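Local structure of Ice-binding protein (Flavobacteriaceae bacterium, 5UYT) at residues T284-N287 against T288-T291; P216-G219 against T220-C223; I338-N341 against G342-T346. The protein probably binds ice crystals through its right-handed beta-helical domains, acting as a bacterial antifreeze protein. One frame throughout, in Å; residues are numbered along the deposited sequence.

How the contacts relate
Contacts 1 and 3 lie in the second ice-binding domain and contact 2 in the linker leading into it; contact 1 touches both others. Its centre is about 16 Å from that of contact 2; Tyr285 CD2 packs 3.6 Å from Pro216 CB, bringing the linker at 216-223 against helix 270-288. Contact 3 has its centre about 14 Å from that of contact 1, and Lys339 bridges the two, with NZ 2.8 Å from Leu289 O and 3.0 Å from Thr291 OG1, both probable hydrogen bonds. Contacts 2 and 3 do not touch: their nearest atoms are about 9 Å apart. Helix end, linker and strand 336-340 thus meet by way of residues 284-291.

Contact 1: T284-N287 against T288-T291; sequences TYLN and TLPT
Leu289 folds back on the last turn of helix 270-288 and lays its two methyl branches against Tyr285 and Leu286. CD1 sits 3.9 Å from Tyr285 CE2 and 4.0 Å from Leu286 CD2, while CD2 reaches the hydroxyl end of the tyrosine, 3.8 Å from Tyr285 OH. The two leucines lie alongside each other and point the same way, whereas Leu289 meets the phenol at a slant. Tyr285 has CG anti to its N (chi1 174°), a setting that leans the ring toward the C-terminal end of the helix, where Leu289 comes down. Its OH is hydrogen-bonded to Val214 O, so the ring is held at its far end as well. With an alanine in place of Leu289 both branches would go, which would probably open a gap beside the Tyr285 ring and leave Leu286 CD2 short of a neighbour.

Backbone bonds finish the helix. Thr288 N donates to Thr284 O at 3.2 Å, and Leu289 N closes a tighter turn onto Leu286 O at 3.2 Å, approaching from well above that carbonyl's plane. The Thr288 hydroxyl is turned back over the helix end, with OG1 3.0 Å from Thr284 O. A water lies 2.6 Å from Thr288 OG1 and donates to Tyr285 O at 2.8 Å; the same carbonyl also receives weak bonds from the N atoms of Thr288 and Leu289. The chemistry is split accordingly: amide N-H groups and a water serve the carbonyls of the last turn, with the Thr288 hydroxyl close by, and the hydrocarbon of Leu289 packs against its flank.

Contact 2: P216-G219 against T220-C223; sequences PNLG and TVVC
The flat groups that touch here are peptides, those of Leu218 and Gly219, and each offers its carbonyl oxygen to a valine of the following turn. Leu218 O has the backbone N of Val221 at 3.2 Å, a weak hydrogen bond, and the methyl CG1 of the same valine at 3.3 Å. Gly219 O is met in the same fashion by Val222, whose N gives a weak but fairly straight bond (160° at the hydrogen) and whose CG1 also lies 3.3 Å away. The third flat group is the Asn217 carboxamide: Gly219 N stands above its plane and donates to OD1 at 2.8 Å, making an Asx turn that leads the chain into what follows.

The two weak bonds, each reaching three residues on, wind the backbone into a 3-10 turn, continued by Cys223 N onto Thr220 O at 3.0 Å. Gly219 makes the bend with a positive phi of 47°; a CB there would crowd Thr220 N. On the apolar side, Leu218 CB lies 4.0 Å from Val221 CG1 and 4.3 Å from Val222 CB. Val221 keeps its methyl near both Leu218 O and Leu218 CB with chi1 at 96°, well off a staggered value.

Leu218 also packs on Ala282 of helix 270-288 and on Arg401 of strand 397-404, where Val221 meets Leu403. Thr220 N is hydrogen-bonded to Asp278 OD2 of the helix. Just ahead of strand 224-228, Cys223 forms a disulfide with Cys422, so the end of the linker is tied to the segment that follows the last strand, 415-417.

Contact 3: I338-N341 against G342-T346; sequences IKIN and GALST
Ile340 O is the polar atom that several groups share: it accepts a weak hydrogen bond from Gly342 N at 3.2 Å and a hydrogen bond from Lys366 NZ of the adjacent strand 363-367. The first of these skips only one residue, and with Asn341 at phi -95° and psi 74° the bend is consistent with an inverse gamma turn. The lysine brings a probably charged donor to the same oxygen, which would probably draw more electron density onto it.

Ile340 reaches across the bend with both of its branches. Its CG2, anti to the backbone N, leans over the turn and stops 3.4 Å from Gly342 O and 4.0 Å from Ala343 O. The longer arm, beside the N (chi1 -66°), carries CD1 to within 4.1 Å of Leu344 CD1. The two side chains meet at a slant, so that the touch is between single methyls and not along their lengths. Both also pack on Thr318 in one neighbouring coil and on Val367 in the other, which places their meeting point inside the stack.

Gly342 has a backbone that a residue with a side chain could hardly copy: a CB here would be jammed into Asn341 O, the carbonyl just before it. Asn341 has its CB pointing away from the bend overall, and its ND2 is hydrogen-bonded to Asn315 OD1, a link between successive coils at the corner. A tight turn that joins strand 336-340 to strand 344-346, with aliphatic side chains packed on side chains of the neighbouring coils, is a corner of a right-handed beta-helix, the solenoid fold of this ice-binding family.

Contact 1: T284-N287 against T288-T291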
# COMPACT_ATOMS: atom_id res chain seq x y z
N THR A 284 -7.91 20.92 8.94
CA THR A 284 -9.35 20.68 8.88
C THR A 284 -9.76 19.98 7.58
O THR A 284 -10.59 19.08 7.61
CB THR A 284 -10.13 22.00 9.01
OG1 THR A 284 -9.71 22.63 10.22
CG2 THR A 284 -11.64 21.77 9.02
N TYR A 285 -9.18 20.39 6.46
CA TYR A 285 -9.47 19.74 5.18
C TYR A 285 -9.08 18.25 5.23
O TYR A 285 -9.88 17.39 4.81
CB TYR A 285 -8.76 20.44 4.01
CG TYR A 285 -8.92 19.69 2.69
CD1 TYR A 285 -10.04 19.89 1.89
CD2 TYR A 285 -7.97 18.77 2.27
CE1 TYR A 285 -10.20 19.20 0.69
CE2 TYR A 285 -8.13 18.06 1.07
CZ TYR A 285 -9.23 18.30 0.27
OH TYR A 285 -9.40 17.61 -0.93
N LEU A 286 -7.88 17.96 5.72
CA LEU A 286 -7.37 16.57 5.77
C LEU A 286 -8.21 15.72 6.74
O LEU A 286 -8.62 14.58 6.42
CB LEU A 286 -5.91 16.55 6.21
CG LEU A 286 -4.87 17.05 5.20
CD1 LEU A 286 -3.48 17.05 5.82
CD2 LEU A 286 -4.90 16.22 3.91
N ASN A 287 -8.49 16.31 7.91
CA ASN A 287 -9.30 15.63 8.94
C ASN A 287 -10.67 15.18 8.43
O ASN A 287 -11.18 14.13 8.87
CB ASN A 287 -9.46 16.52 10.19
CG ASN A 287 -9.80 15.72 11.42
OD1 ASN A 287 -9.26 14.63 11.63
ND2 ASN A 287 -10.71 16.23 12.24
N THR A 288 -11.26 15.94 7.52
CA THR A 288 -12.62 15.66 7.03
C THR A 288 -12.70 14.83 5.70
O THR A 288 -13.79 14.46 5.26
CB THR A 288 -13.52 16.93 6.97
OG1 THR A 288 -12.93 17.93 6.14
CG2 THR A 288 -13.75 17.54 8.38
N LEU A 289 -11.56 14.54 5.08
CA LEU A 289 -11.55 13.59 3.95
C LEU A 289 -12.08 12.24 4.42
O LEU A 289 -11.64 11.73 5.44
CB LEU A 289 -10.11 13.35 3.39
CG LEU A 289 -9.55 14.48 2.53
CD1 LEU A 289 -8.04 14.31 2.28
CD2 LEU A 289 -10.34 14.63 1.21
N PRO A 290 -13.00 11.65 3.64
CA PRO A 290 -13.52 10.29 3.95
C PRO A 290 -12.44 9.22 3.92
O PRO A 290 -11.56 9.25 3.04
CB PRO A 290 -14.56 10.04 2.83
CG PRO A 290 -14.76 11.36 2.18
CD PRO A 290 -13.55 12.20 2.40
N THR A 291 -12.48 8.30 4.87
CA THR A 291 -11.50 7.20 4.94
C THR A 291 -11.82 6.18 3.85
O THR A 291 -12.98 5.77 3.72
CB THR A 291 -11.60 6.50 6.30
OG1 THR A 291 -11.17 7.42 7.30
CG2 THR A 291 -10.72 5.24 6.36
O HOH W 1 -12.39 17.49 3.66

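Contact 2: P216-G219 against T220-C223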
# COMPACT_ATOMS: atom_id res chain seq x y z
N PRO A 216 -4.71 18.79 -0.18
CA PRO A 216 -5.10 20.04 0.44
C PRO A 216 -4.39 21.22 -0.21
O PRO A 216 -3.25 21.07 -0.70
CB PRO A 216 -4.57 19.89 1.87
CG PRO A 216 -3.35 19.00 1.72
CD PRO A 216 -3.86 17.98 0.72
N ASN A 217 -5.05 22.37 -0.21
CA ASN A 217 -4.37 23.58 -0.55
C ASN A 217 -3.61 24.00 0.70
O ASN A 217 -4.21 24.26 1.75
CB ASN A 217 -5.38 24.64 -0.99
CG ASN A 217 -4.74 26.00 -1.24
OD1 ASN A 217 -3.53 26.14 -1.34
ND2 ASN A 217 -5.58 27.01 -1.37
N LEU A 218 -2.28 24.01 0.61
CA LEU A 218 -1.46 24.49 1.75
C LEU A 218 -1.38 26.02 1.86
O LEU A 218 -0.85 26.53 2.86
CB LEU A 218 -0.06 23.87 1.72
CG LEU A 218 0.00 22.34 1.80
CD1 LEU A 218 1.46 21.90 1.71
CD2 LEU A 218 -0.64 21.82 3.09
N GLY A 219 -1.90 26.78 0.87
CA GLY A 219 -1.66 28.23 0.87
C GLY A 219 -0.19 28.60 1.11
O GLY A 219 0.72 28.00 0.52
N THR A 220 0.05 29.58 1.99
CA THR A 220 1.41 30.12 2.16
C THR A 220 2.30 29.17 2.96
O THR A 220 3.53 29.28 2.90
CB THR A 220 1.42 31.52 2.82
OG1 THR A 220 0.95 31.39 4.18
CG2 THR A 220 0.53 32.52 2.07
N VAL A 221 1.70 28.22 3.67
CA VAL A 221 2.51 27.29 4.45
C VAL A 221 3.32 26.31 3.55
O VAL A 221 4.28 25.66 4.01
CB VAL A 221 1.69 26.66 5.63
CG1 VAL A 221 1.13 25.32 5.25
CG2 VAL A 221 2.60 26.49 6.85
N VAL A 222 3.01 26.30 2.23
CA VAL A 222 3.86 25.59 1.24
C VAL A 222 5.32 26.13 1.22
O VAL A 222 6.26 25.41 0.86
CB VAL A 222 3.29 25.64 -0.21
CG1 VAL A 222 3.56 26.97 -0.89
CG2 VAL A 222 3.85 24.49 -1.05
N CYS A 223 5.49 27.38 1.66
CA CYS A 223 6.83 27.99 1.73
C CYS A 223 7.57 27.71 3.02
O CYS A 223 8.73 28.11 3.13
CB CYS A 223 6.74 29.52 1.52
SG CYS A 223 6.20 29.91 -0.16

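Contact 3: I338-N341 against G342-T346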
# COMPACT_ATOMS: atom_id res chain seq x y z
N ILE A 338 -2.57 10.14 4.98
CA ILE A 338 -2.51 9.19 6.12
C ILE A 338 -3.00 9.93 7.36
O ILE A 338 -2.33 10.85 7.84
CB ILE A 338 -1.07 8.64 6.31
CG1 ILE A 338 -0.70 7.86 5.02
CG2 ILE A 338 -1.01 7.68 7.52
CD1 ILE A 338 0.75 7.44 4.92
N LYS A 339 -4.21 9.61 7.81
CA LYS A 339 -4.80 10.27 8.98
C LYS A 339 -4.46 9.40 10.19
O LYS A 339 -4.72 8.19 10.19
CB LYS A 339 -6.34 10.33 8.84
CG LYS A 339 -6.85 11.07 7.62
CD LYS A 339 -8.36 11.34 7.73
CE LYS A 339 -9.12 10.05 7.49
NZ LYS A 339 -10.59 10.31 7.59
N ILE A 340 -3.92 10.02 11.25
CA ILE A 340 -3.53 9.26 12.46
C ILE A 340 -4.30 9.86 13.64
O ILE A 340 -4.19 11.07 13.90
CB ILE A 340 -1.98 9.34 12.67
CG1 ILE A 340 -1.25 8.61 11.54
CG2 ILE A 340 -1.61 8.78 14.05
CD1 ILE A 340 0.28 8.79 11.58
N ASN A 341 -5.11 9.03 14.33
CA ASN A 341 -5.89 9.50 15.46
C ASN A 341 -5.11 9.21 16.75
O ASN A 341 -5.44 8.29 17.54
CB ASN A 341 -7.29 8.85 15.43
CG ASN A 341 -8.19 9.36 16.53
OD1 ASN A 341 -7.95 10.42 17.11
ND2 ASN A 341 -9.25 8.60 16.83
N GLY A 342 -4.06 10.02 16.95
CA GLY A 342 -3.20 9.93 18.13
C GLY A 342 -1.81 10.40 17.74
O GLY A 342 -1.62 10.94 16.65
N ALA A 343 -0.82 10.16 18.61
CA ALA A 343 0.56 10.58 18.36
C ALA A 343 1.25 9.68 17.33
O ALA A 343 0.85 8.51 17.15
CB ALA A 343 1.36 10.56 19.65
N LEU A 344 2.26 10.23 16.68
CA LEU A 344 3.10 9.46 15.76
C LEU A 344 4.52 9.39 16.33
O LEU A 344 5.09 10.43 16.70
CB LEU A 344 3.16 10.13 14.37
CG LEU A 344 4.22 9.54 13.42
CD1 LEU A 344 3.95 8.05 13.14
CD2 LEU A 344 4.31 10.35 12.11
N SER A 345 5.09 8.19 16.41
CA SER A 345 6.50 8.04 16.81
C SER A 345 7.12 7.03 15.86
O SER A 345 6.41 6.38 15.10
CB SER A 345 6.62 7.58 18.28
OG SER A 345 6.02 6.28 18.45
N THR A 346 8.45 6.89 15.90
CA THR A 346 9.12 5.96 14.97
C THR A 346 10.26 5.25 15.68
O THR A 346 10.73 5.70 16.74
CB THR A 346 9.70 6.66 13.70
OG1 THR A 346 10.95 7.30 13.98
CG2 THR A 346 8.73 7.73 13.10